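Local coordinates for disulfide isomerase DsbG N-terminal domain-containing protein (Helicobacter pylori, PDB 3TDG) that probably acts as a DsbG-like thiol-disulfide oxidoreductase with reductase activity, built on a thioredoxin fold, at residues N44-I52 with M63-N74; I127-Y135 with K240-S251. All coordinates share one frame; numbering follows the deposited sequence.

Interaction 1. Residues N44-I52 with M63-N74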
loop_
_atom_site.group_PDB
_atom_site.type_symbol
_atom_site.label_atom_id
_atom_site.label_comp_id
_atom_site.label_asym_id
_atom_site.label_seq_id
_atom_site.Cartn_x
_atom_site.Cartn_y
_atom_site.Cartn_z
ATOM N N ASN A 44 14.311 20.438 -10.387
ATOM C CA ASN A 44 15.755 20.280 -10.289
ATOM C C ASN A 44 16.249 18.865 -10.643
ATOM O O ASN A 44 17.240 18.386 -10.092
ATOM C CB ASN A 44 16.309 20.734 -8.930
ATOM C CG ASN A 44 17.814 20.912 -8.972
ATOM O OD1 ASN A 44 18.344 21.463 -9.930
ATOM N ND2 ASN A 44 18.506 20.402 -7.971
ATOM N N LYS A 45 15.540 18.205 -11.558
ATOM C CA LYS A 45 16.013 16.950 -12.139
ATOM C C LYS A 45 16.253 17.160 -13.624
ATOM O O LYS A 45 15.354 17.603 -14.355
ATOM C CB LYS A 45 15.001 15.825 -11.933
ATOM C CG LYS A 45 14.949 15.280 -10.532
ATOM C CD LYS A 45 13.808 14.292 -10.403
ATOM C CE LYS A 45 13.672 13.813 -8.977
ATOM N NZ LYS A 45 13.336 12.379 -8.901
ATOM N N LYS A 46 17.470 16.859 -14.062
ATOM C CA LYS A 46 17.800 16.875 -15.483
ATOM C C LYS A 46 17.570 15.475 -16.053
ATOM O O LYS A 46 18.370 14.568 -15.804
ATOM C CB LYS A 46 19.255 17.311 -15.711
ATOM C CG LYS A 46 19.640 17.403 -17.193
ATOM C CD LYS A 46 21.140 17.530 -17.368
ATOM C CE LYS A 46 21.487 17.853 -18.801
ATOM N NZ LYS A 46 22.960 17.654 -18.981
ATOM N N VAL A 47 16.476 15.314 -16.802
ATOM C CA VAL A 47 16.066 13.999 -17.332
ATOM C C VAL A 47 16.828 13.677 -18.609
ATOM O O VAL A 47 17.259 14.576 -19.325
ATOM C CB VAL A 47 14.523 13.912 -17.613
ATOM C CG1 VAL A 47 13.717 14.196 -16.355
ATOM C CG2 VAL A 47 14.101 14.845 -18.748
ATOM N N ARG A 48 16.984 12.393 -18.893
ATOM C CA ARG A 48 17.572 11.961 -20.149
ATOM C C ARG A 48 16.468 11.416 -21.048
ATOM O O ARG A 48 15.679 10.591 -20.605
ATOM C CB ARG A 48 18.627 10.883 -19.870
ATOM C CG ARG A 48 19.499 10.538 -21.073
ATOM C CD ARG A 48 20.755 9.769 -20.638
ATOM N NE ARG A 48 20.407 8.524 -19.950
ATOM C CZ ARG A 48 20.191 7.353 -20.552
ATOM N NH1 ARG A 48 20.296 7.232 -21.876
ATOM N NH2 ARG A 48 19.868 6.289 -19.824
ATOM N N ILE A 49 16.408 11.873 -22.298
ATOM C CA ILE A 49 15.377 11.421 -23.234
ATOM C C ILE A 49 15.783 10.081 -23.858
ATOM O O ILE A 49 16.881 9.966 -24.400
ATOM C CB ILE A 49 15.119 12.466 -24.352
ATOM C CG1 ILE A 49 14.551 13.759 -23.760
ATOM C CG2 ILE A 49 14.170 11.903 -25.426
ATOM C CD1 ILE A 49 14.578 14.931 -24.732
ATOM N N LEU A 50 14.902 9.077 -23.778
ATOM C CA LEU A 50 15.210 7.735 -24.295
ATOM C C LEU A 50 14.488 7.376 -25.598
ATOM O O LEU A 50 15.026 6.638 -26.417
ATOM C CB LEU A 50 14.899 6.654 -23.254
ATOM C CG LEU A 50 15.462 6.809 -21.843
ATOM C CD1 LEU A 50 14.670 5.923 -20.893
ATOM C CD2 LEU A 50 16.943 6.471 -21.793
ATOM N N GLU A 51 13.275 7.884 -25.785
ATOM C CA GLU A 51 12.415 7.424 -26.870
ATOM C C GLU A 51 11.408 8.513 -27.244
ATOM O O GLU A 51 10.810 9.148 -26.363
ATOM C CB GLU A 51 11.699 6.146 -26.410
ATOM C CG GLU A 51 11.009 5.345 -27.489
ATOM C CD GLU A 51 10.084 4.258 -26.920
ATOM O OE1 GLU A 51 10.363 3.710 -25.830
ATOM O OE2 GLU A 51 9.066 3.948 -27.572
ATOM N N ILE A 52 11.238 8.748 -28.542
ATOM C CA ILE A 52 10.189 9.657 -29.036
ATOM C C ILE A 52 9.360 8.952 -30.112
ATOM O O ILE A 52 9.918 8.399 -31.057
ATOM C CB ILE A 52 10.768 10.981 -29.606
ATOM C CG1 ILE A 52 11.601 11.725 -28.550
ATOM C CG2 ILE A 52 9.644 11.888 -30.135
ATOM C CD1 ILE A 52 12.602 12.747 -29.145
ATOM N N MET A 63 4.759 11.068 -27.972
ATOM C CA MET A 63 5.025 10.182 -26.852
ATOM C C MET A 63 6.526 10.191 -26.577
ATOM O O MET A 63 7.323 9.906 -27.470
ATOM C CB MET A 63 4.538 8.773 -27.171
ATOM C CG MET A 63 4.243 7.911 -25.952
ATOM S SD MET A 63 5.708 7.127 -25.287
ATOM C CE MET A 63 6.094 5.943 -26.583
ATOM N N VAL A 64 6.897 10.546 -25.343
ATOM C CA VAL A 64 8.298 10.603 -24.923
ATOM C C VAL A 64 8.509 9.788 -23.646
ATOM O O VAL A 64 7.736 9.909 -22.681
ATOM C CB VAL A 64 8.757 12.069 -24.678
ATOM C CG1 VAL A 64 10.241 12.138 -24.329
ATOM C CG2 VAL A 64 8.480 12.949 -25.910
ATOM N N VAL A 65 9.532 8.942 -23.649
ATOM C CA VAL A 65 9.988 8.274 -22.431
ATOM C C VAL A 65 11.311 8.903 -21.995
ATOM O O VAL A 65 12.198 9.143 -22.828
ATOM C CB VAL A 65 10.111 6.745 -22.618
ATOM C CG1 VAL A 65 10.584 6.050 -21.318
ATOM C CG2 VAL A 65 8.760 6.179 -23.048
ATOM N N ILE A 66 11.418 9.185 -20.697
ATOM C CA ILE A 66 12.592 9.812 -20.109
ATOM C C ILE A 66 13.115 8.939 -18.981
ATOM O O ILE A 66 12.394 8.078 -18.488
ATOM C CB ILE A 66 12.308 11.272 -19.597
ATOM C CG1 ILE A 66 11.265 11.314 -18.473
ATOM C CG2 ILE A 66 11.947 12.224 -20.761
ATOM C CD1 ILE A 66 11.851 10.991 -17.059
ATOM N N GLU A 67 14.372 9.153 -18.593
ATOM C CA GLU A 67 14.959 8.494 -17.437
ATOM C C GLU A 67 15.133 9.511 -16.320
ATOM O O GLU A 67 15.727 10.554 -16.535
ATOM C CB GLU A 67 16.328 7.930 -17.798
ATOM C CG GLU A 67 16.981 7.157 -16.663
ATOM C CD GLU A 67 18.457 6.923 -16.919
ATOM O OE1 GLU A 67 19.208 7.916 -17.077
ATOM O OE2 GLU A 67 18.858 5.742 -16.972
ATOM N N ASP A 68 14.591 9.215 -15.142
ATOM C CA ASP A 68 14.787 10.062 -13.962
ATOM C C ASP A 68 16.267 9.906 -13.519
ATOM O O ASP A 68 16.726 8.795 -13.329
ATOM C CB ASP A 68 13.809 9.609 -12.871
ATOM C CG ASP A 68 13.960 10.388 -11.557
ATOM O OD1 ASP A 68 15.095 10.613 -11.094
ATOM O OD2 ASP A 68 12.925 10.744 -10.974
ATOM N N PRO A 69 17.027 11.015 -13.386
ATOM C CA PRO A 69 18.462 10.814 -13.091
ATOM C C PRO A 69 18.749 10.305 -11.673
ATOM O O PRO A 69 19.851 9.861 -11.409
ATOM C CB PRO A 69 19.051 12.211 -13.298
ATOM C CG PRO A 69 17.917 13.122 -12.816
ATOM C CD PRO A 69 16.666 12.449 -13.385
ATOM N N ASP A 70 17.767 10.362 -10.775
ATOM C CA ASP A 70 17.956 9.893 -9.397
ATOM C C ASP A 70 17.575 8.417 -9.227
ATOM O O ASP A 70 18.379 7.621 -8.745
ATOM C CB ASP A 70 17.177 10.766 -8.395
ATOM C CG ASP A 70 17.560 12.253 -8.477
ATOM O OD1 ASP A 70 16.690 13.120 -8.242
ATOM O OD2 ASP A 70 18.726 12.554 -8.776
ATOM N N THR A 71 16.357 8.061 -9.633
ATOM C CA THR A 71 15.836 6.710 -9.451
ATOM C C THR A 71 16.184 5.777 -10.611
ATOM O O THR A 71 16.091 4.556 -10.473
ATOM C CB THR A 71 14.310 6.746 -9.323
ATOM O OG1 THR A 71 13.758 7.319 -10.518
ATOM C CG2 THR A 71 13.861 7.563 -8.067
ATOM N N LYS A 72 16.573 6.363 -11.746
ATOM C CA LYS A 72 16.764 5.648 -13.022
ATOM C C LYS A 72 15.453 5.043 -13.582
ATOM O O LYS A 72 15.484 4.335 -14.588
ATOM C CB LYS A 72 17.879 4.576 -12.946
ATOM C CG LYS A 72 19.195 5.035 -12.302
ATOM C CD LYS A 72 19.826 6.151 -13.100
ATOM C CE LYS A 72 21.074 6.662 -12.406
ATOM N NZ LYS A 72 21.447 7.958 -13.020
ATOM N N TYR A 73 14.316 5.346 -12.946
ATOM C CA TYR A 73 13.005 4.942 -13.460
ATOM C C TYR A 73 12.750 5.553 -14.833
ATOM O O TYR A 73 13.128 6.705 -15.093
ATOM C CB TYR A 73 11.879 5.323 -12.490
ATOM C CG TYR A 73 11.914 4.553 -11.187
ATOM C CD1 TYR A 73 12.464 3.271 -11.128
ATOM C CD2 TYR A 73 11.370 5.087 -10.018
ATOM C CE1 TYR A 73 12.488 2.550 -9.946
ATOM C CE2 TYR A 73 11.393 4.367 -8.821
ATOM C CZ TYR A 73 11.962 3.106 -8.798
ATOM O OH TYR A 73 12.000 2.365 -7.639
ATOM N N ASN A 74 12.162 4.752 -15.723
ATOM C CA ASN A 74 11.746 5.225 -17.032
ATOM C C ASN A 74 10.322 5.728 -16.914
ATOM O O ASN A 74 9.454 5.019 -16.408
ATOM C CB ASN A 74 11.813 4.118 -18.079
ATOM C CG ASN A 74 13.236 3.729 -18.445
ATOM O OD1 ASN A 74 14.195 3.960 -17.692
ATOM N ND2 ASN A 74 13.375 3.113 -19.605
#

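Interaction 2. Residues I127-Y135 with K240-S251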
loop_
_atom_site.group_PDB
_atom_site.type_symbol
_atom_site.label_atom_id
_atom_site.label_comp_id
_atom_site.label_asym_id
_atom_site.label_seq_id
_atom_site.Cartn_x
_atom_site.Cartn_y
_atom_site.Cartn_z
ATOM N N ILE A 127 20.147 -3.752 0.857
ATOM C CA ILE A 127 20.363 -4.905 1.736
ATOM C C ILE A 127 21.852 -5.108 2.012
ATOM O O ILE A 127 22.253 -5.175 3.166
ATOM C CB ILE A 127 19.702 -6.202 1.209
ATOM C CG1 ILE A 127 18.183 -6.098 1.388
ATOM C CG2 ILE A 127 20.268 -7.445 1.953
ATOM C CD1 ILE A 127 17.402 -7.103 0.559
ATOM N N PHE A 128 22.660 -5.165 0.961
ATOM C CA PHE A 128 24.085 -5.391 1.118
ATOM C C PHE A 128 24.876 -4.248 1.764
ATOM O O PHE A 128 25.909 -4.499 2.395
ATOM C CB PHE A 128 24.704 -5.837 -0.199
ATOM C CG PHE A 128 24.221 -7.181 -0.629
ATOM C CD1 PHE A 128 24.583 -8.316 0.093
ATOM C CD2 PHE A 128 23.354 -7.316 -1.711
ATOM C CE1 PHE A 128 24.114 -9.572 -0.263
ATOM C CE2 PHE A 128 22.872 -8.569 -2.078
ATOM C CZ PHE A 128 23.255 -9.700 -1.352
ATOM N N ASN A 129 24.386 -3.015 1.605
ATOM C CA ASN A 129 24.995 -1.839 2.233
ATOM C C ASN A 129 24.666 -1.738 3.705
ATOM O O ASN A 129 25.365 -1.074 4.447
ATOM C CB ASN A 129 24.553 -0.547 1.525
ATOM C CG ASN A 129 25.113 -0.433 0.126
ATOM O OD1 ASN A 129 26.220 -0.910 -0.163
ATOM N ND2 ASN A 129 24.348 0.190 -0.765
ATOM N N GLU A 130 23.589 -2.391 4.119
ATOM C CA GLU A 130 23.145 -2.367 5.506
ATOM C C GLU A 130 23.803 -3.454 6.393
ATOM O O GLU A 130 23.666 -3.419 7.623
ATOM C CB GLU A 130 21.621 -2.464 5.516
ATOM C CG GLU A 130 20.926 -2.867 6.816
ATOM C CD GLU A 130 19.423 -3.104 6.602
ATOM O OE1 GLU A 130 19.039 -4.109 5.941
ATOM O OE2 GLU A 130 18.617 -2.276 7.080
ATOM N N ILE A 131 24.507 -4.407 5.779
ATOM C CA ILE A 131 25.212 -5.479 6.530
ATOM C C ILE A 131 26.436 -4.881 7.264
ATOM O O ILE A 131 27.201 -4.144 6.644
ATOM C CB ILE A 131 25.659 -6.612 5.562
ATOM C CG1 ILE A 131 24.439 -7.346 4.980
ATOM C CG2 ILE A 131 26.593 -7.617 6.231
ATOM C CD1 ILE A 131 24.796 -8.247 3.789
ATOM N N PRO A 132 26.634 -5.200 8.568
ATOM C CA PRO A 132 27.806 -4.625 9.254
ATOM C C PRO A 132 29.079 -4.796 8.434
ATOM O O PRO A 132 29.266 -5.820 7.750
ATOM C CB PRO A 132 27.873 -5.410 10.569
ATOM C CG PRO A 132 26.445 -5.760 10.842
ATOM C CD PRO A 132 25.798 -5.995 9.490
ATOM N N ALA A 133 29.941 -3.790 8.492
ATOM C CA ALA A 133 31.112 -3.711 7.616
ATOM C C ALA A 133 32.127 -4.842 7.772
ATOM O O ALA A 133 32.859 -5.167 6.822
ATOM C CB ALA A 133 31.787 -2.366 7.794
ATOM N N ASP A 134 32.198 -5.424 8.967
ATOM C CA ASP A 134 33.112 -6.538 9.210
ATOM C C ASP A 134 32.454 -7.914 8.947
ATOM O O ASP A 134 33.114 -8.939 9.045
ATOM C CB ASP A 134 33.641 -6.485 10.654
ATOM C CG ASP A 134 32.534 -6.536 11.686
ATOM O OD1 ASP A 134 32.758 -7.115 12.769
ATOM O OD2 ASP A 134 31.424 -6.025 11.431
ATOM N N TYR A 135 31.160 -7.920 8.627
ATOM C CA TYR A 135 30.401 -9.164 8.570
ATOM C C TYR A 135 30.773 -10.021 7.341
ATOM O O TYR A 135 31.065 -11.233 7.479
ATOM C CB TYR A 135 28.897 -8.895 8.656
ATOM C CG TYR A 135 28.100 -10.146 8.943
ATOM C CD1 TYR A 135 27.739 -10.475 10.253
ATOM C CD2 TYR A 135 27.729 -11.014 7.916
ATOM C CE1 TYR A 135 27.035 -11.608 10.538
ATOM C CE2 TYR A 135 27.019 -12.181 8.185
ATOM C CZ TYR A 135 26.672 -12.469 9.498
ATOM O OH TYR A 135 25.954 -13.599 9.797
ATOM N N LYS A 240 24.528 -11.018 16.780
ATOM C CA LYS A 240 24.907 -10.278 15.580
ATOM C C LYS A 240 24.515 -11.055 14.305
ATOM O O LYS A 240 23.948 -10.483 13.359
ATOM C CB LYS A 240 26.407 -9.985 15.582
ATOM C CG LYS A 240 26.812 -9.032 14.496
ATOM C CD LYS A 240 28.308 -8.948 14.330
ATOM C CE LYS A 240 28.662 -7.589 13.735
ATOM N NZ LYS A 240 30.078 -7.486 13.304
ATOM N N VAL A 241 24.814 -12.356 14.300
ATOM C CA VAL A 241 24.363 -13.258 13.231
ATOM C C VAL A 241 22.839 -13.227 13.079
ATOM O O VAL A 241 22.331 -13.077 11.956
ATOM C CB VAL A 241 24.868 -14.716 13.441
ATOM C CG1 VAL A 241 24.115 -15.704 12.549
ATOM C CG2 VAL A 241 26.379 -14.791 13.184
ATOM N N GLU A 242 22.118 -13.381 14.193
ATOM C CA GLU A 242 20.654 -13.414 14.163
ATOM C C GLU A 242 20.064 -12.116 13.614
ATOM O O GLU A 242 19.153 -12.168 12.803
ATOM C CB GLU A 242 20.045 -13.761 15.539
ATOM C CG GLU A 242 20.258 -15.229 15.955
ATOM C CD GLU A 242 19.832 -15.537 17.401
ATOM O OE1 GLU A 242 19.780 -16.734 17.752
ATOM O OE2 GLU A 242 19.555 -14.600 18.183
ATOM N N ASN A 243 20.603 -10.972 14.039
ATOM C CA ASN A 243 20.150 -9.650 13.570
ATOM C C ASN A 243 20.501 -9.371 12.116
ATOM O O ASN A 243 19.669 -8.871 11.356
ATOM C CB ASN A 243 20.715 -8.515 14.452
ATOM C CG ASN A 243 20.200 -8.566 15.901
ATOM O OD1 ASN A 243 19.313 -9.355 16.247
ATOM N ND2 ASN A 243 20.773 -7.722 16.756
ATOM N N THR A 244 21.738 -9.688 11.732
ATOM C CA THR A 244 22.169 -9.489 10.358
ATOM C C THR A 244 21.316 -10.338 9.387
ATOM O O THR A 244 20.865 -9.844 8.343
ATOM C CB THR A 244 23.669 -9.790 10.190
ATOM O OG1 THR A 244 24.413 -9.038 11.153
ATOM C CG2 THR A 244 24.165 -9.411 8.797
ATOM N N THR A 245 21.086 -11.597 9.763
ATOM C CA THR A 245 20.350 -12.559 8.947
ATOM C C THR A 245 18.888 -12.124 8.791
ATOM O O THR A 245 18.348 -12.128 7.676
ATOM C CB THR A 245 20.440 -13.982 9.558
ATOM O OG1 THR A 245 21.814 -14.395 9.588
ATOM C CG2 THR A 245 19.633 -15.010 8.755
ATOM N N LYS A 246 18.255 -11.755 9.906
ATOM C CA LYS A 246 16.862 -11.265 9.888
ATOM C C LYS A 246 16.641 -10.157 8.870
ATOM O O LYS A 246 15.615 -10.150 8.187
ATOM C CB LYS A 246 16.440 -10.741 11.263
ATOM C CG LYS A 246 15.782 -11.772 12.176
ATOM C CD LYS A 246 14.934 -11.103 13.275
ATOM C CE LYS A 246 13.871 -10.184 12.675
ATOM N NZ LYS A 246 12.708 -9.996 13.604
ATOM N N LYS A 247 17.607 -9.243 8.769
ATOM C CA LYS A 247 17.498 -8.035 7.938
ATOM C C LYS A 247 17.768 -8.295 6.456
ATOM O O LYS A 247 17.233 -7.596 5.573
ATOM C CB LYS A 247 18.453 -6.946 8.446
ATOM C CG LYS A 247 17.919 -6.118 9.629
ATOM C CD LYS A 247 18.976 -5.126 10.152
ATOM C CE LYS A 247 18.428 -4.251 11.277
ATOM N NZ LYS A 247 18.546 -4.948 12.594
ATOM N N ILE A 248 18.631 -9.272 6.186
ATOM C CA ILE A 248 18.843 -9.736 4.821
ATOM C C ILE A 248 17.545 -10.332 4.263
ATOM O O ILE A 248 17.173 -10.022 3.144
ATOM C CB ILE A 248 19.984 -10.756 4.736
ATOM C CG1 ILE A 248 21.325 -10.067 4.983
ATOM C CG2 ILE A 248 20.015 -11.429 3.359
ATOM C CD1 ILE A 248 22.399 -11.017 5.509
ATOM N N PHE A 249 16.848 -11.141 5.056
ATOM C CA PHE A 249 15.696 -11.906 4.568
ATOM C C PHE A 249 14.330 -11.260 4.836
ATOM O O PHE A 249 13.305 -11.770 4.389
ATOM C CB PHE A 249 15.721 -13.347 5.121
ATOM C CG PHE A 249 16.874 -14.168 4.603
ATOM C CD1 PHE A 249 16.795 -14.806 3.363
ATOM C CD2 PHE A 249 18.046 -14.284 5.341
ATOM C CE1 PHE A 249 17.873 -15.557 2.884
ATOM C CE2 PHE A 249 19.137 -15.023 4.863
ATOM C CZ PHE A 249 19.055 -15.656 3.636
ATOM N N GLU A 250 14.333 -10.137 5.545
ATOM C CA GLU A 250 13.122 -9.424 5.967
ATOM C C GLU A 250 12.129 -9.071 4.860
ATOM O O GLU A 250 10.949 -9.331 4.990
ATOM C CB GLU A 250 13.540 -8.123 6.640
ATOM C CG GLU A 250 12.664 -7.717 7.772
ATOM C CD GLU A 250 13.399 -6.808 8.730
ATOM O OE1 GLU A 250 13.998 -5.806 8.266
ATOM O OE2 GLU A 250 13.388 -7.117 9.944
ATOM N N SER A 251 12.614 -8.455 3.788
ATOM C CA SER A 251 11.746 -7.886 2.754
ATOM C C SER A 251 11.199 -8.952 1.815
ATOM O O SER A 251 10.169 -8.758 1.163
ATOM C CB SER A 251 12.534 -6.880 1.938
ATOM O OG SER A 251 13.621 -7.537 1.302
#

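Interaction 1. Residues N44-I52 with M63-N74
An antiparallel beta hairpin pairs Arg48-Ile52 with Met63-Glu67, the first two strands of the four-stranded meander in the DsbG N-terminal region; strand 48-54 lies at an outer edge of that sheet, strand 62-67 inside it. A classic beta bulge interrupts the pairing. Arg48 and Glu67 form a hydrogen-bonded pair, with Glu67 N 2.8 Å from Arg48 O, but Leu50 and Glu51 then share Val65: Leu50 N bonds Val65 O at 2.9 Å, Glu51 N reaches the same oxygen only weakly, and the register slips by one residue.

The two sheet faces are furnished differently. On one, Ile49, Ile52, Val64 and Ile66 gather, Ile49 and Ile52 both meeting Val64; Val47, just before the strand, packs on Ile66, its CG1 3.8 Å from Ile66 CD1. Helix 33-43 covers this side through Ile39, Leu35 and Val36. The other face carries Arg48, Glu51, Val65 and Glu67. Here the guanidinium and carboxylate planes stand 75° apart. Arg48 NE bonds Glu67 OE1 at 3.2 Å, approaching from above the carboxylate plane, while NH2 adds weaker bonds to both oxygens. The bend in the arginine chain at chi3 (59°) swings the guanidinium across to the glutamate. Glu51 runs alongside Val65, its carboxylate held by Lys110 of helix 98-129 and by Lys53.

Before the strand, Lys45 joins a salt-bridge network with Asp68 and Asp70. Its aliphatic chain passes Pro69, CB lying 4.0 Å from Pro69 CD. Asp68 divides its work: OD1 closes an Asx turn by accepting from Asp70 N at 2.7 Å and also takes Thr71 N, whereas OD2 offers its syn lone pair to Lys45 NZ, 2.7 Å away.

Interaction 2. Residues I127-Y135 with K240-S251
The Tyr135 ring has one face filled by Thr244, whose CG2 sits squarely over the centroid at 3.8 Å in a CH-pi contact, while Val241 CA lies at its edge. With CG anti to the backbone N (chi1 -166°), the ring reaches across to helix 235-249; its OH comes 3.6 Å from Val241 CG2 and is hydrogen-bonded to Val182 O at the end of strand 177-182. Thr244 is held in turn: its OG1 donates to Lys240 O at 2.7 Å, from the opposite face of that carbonyl to Thr244 N. The threonine methyl also meets Pro132 CD and Ile131 CG2.

The contact sits where the long helix 98-129 enters the thioredoxin-fold part of the chain, the connection to strand 137-139 running over helix 235-249. Strand 177-182 adjoins the apolar part, Val181 touching Ile131, Tyr135 and Ile248. Ile131 CD1 meets Ile248 CD1 at 4.0 Å, and Ile127 lies roughly perpendicular to Ile248, its CG2 4.1 Å from Ile248 CG1.

Charged chains border this core. Glu130 lays its carboxylate near the aliphatic start of Lys247. At the other end the extended Lys240 runs antiparallel to the Pro132 side chain, and its NZ forms a salt bridge with Asp134, 2.7 Å from OD2 on the syn side and 20° out of the carboxylate plane, with OD1 almost as near.

In the fold
Starting from the N terminus, helix 33-43 leads into strand 48-54, and interaction 1 closes a short hairpin loop with only ten residues between its segments. The chain completes the four-stranded antiparallel sheet, then follows helix 98-129, which packs on interaction 1 through its middle, from Thr107 to Gln119, and enters interaction 2 at its end. Interaction 2 closes a far larger loop of 104 residues, joining the exit of this helix to helix 235-249 across much of the thioredoxin-fold domain. The contacts are in series, neither nested nor crossing. Their centres lie about 33 Å apart, on opposite sides of the chain's centre, with helix 98-129 spanning the two regions.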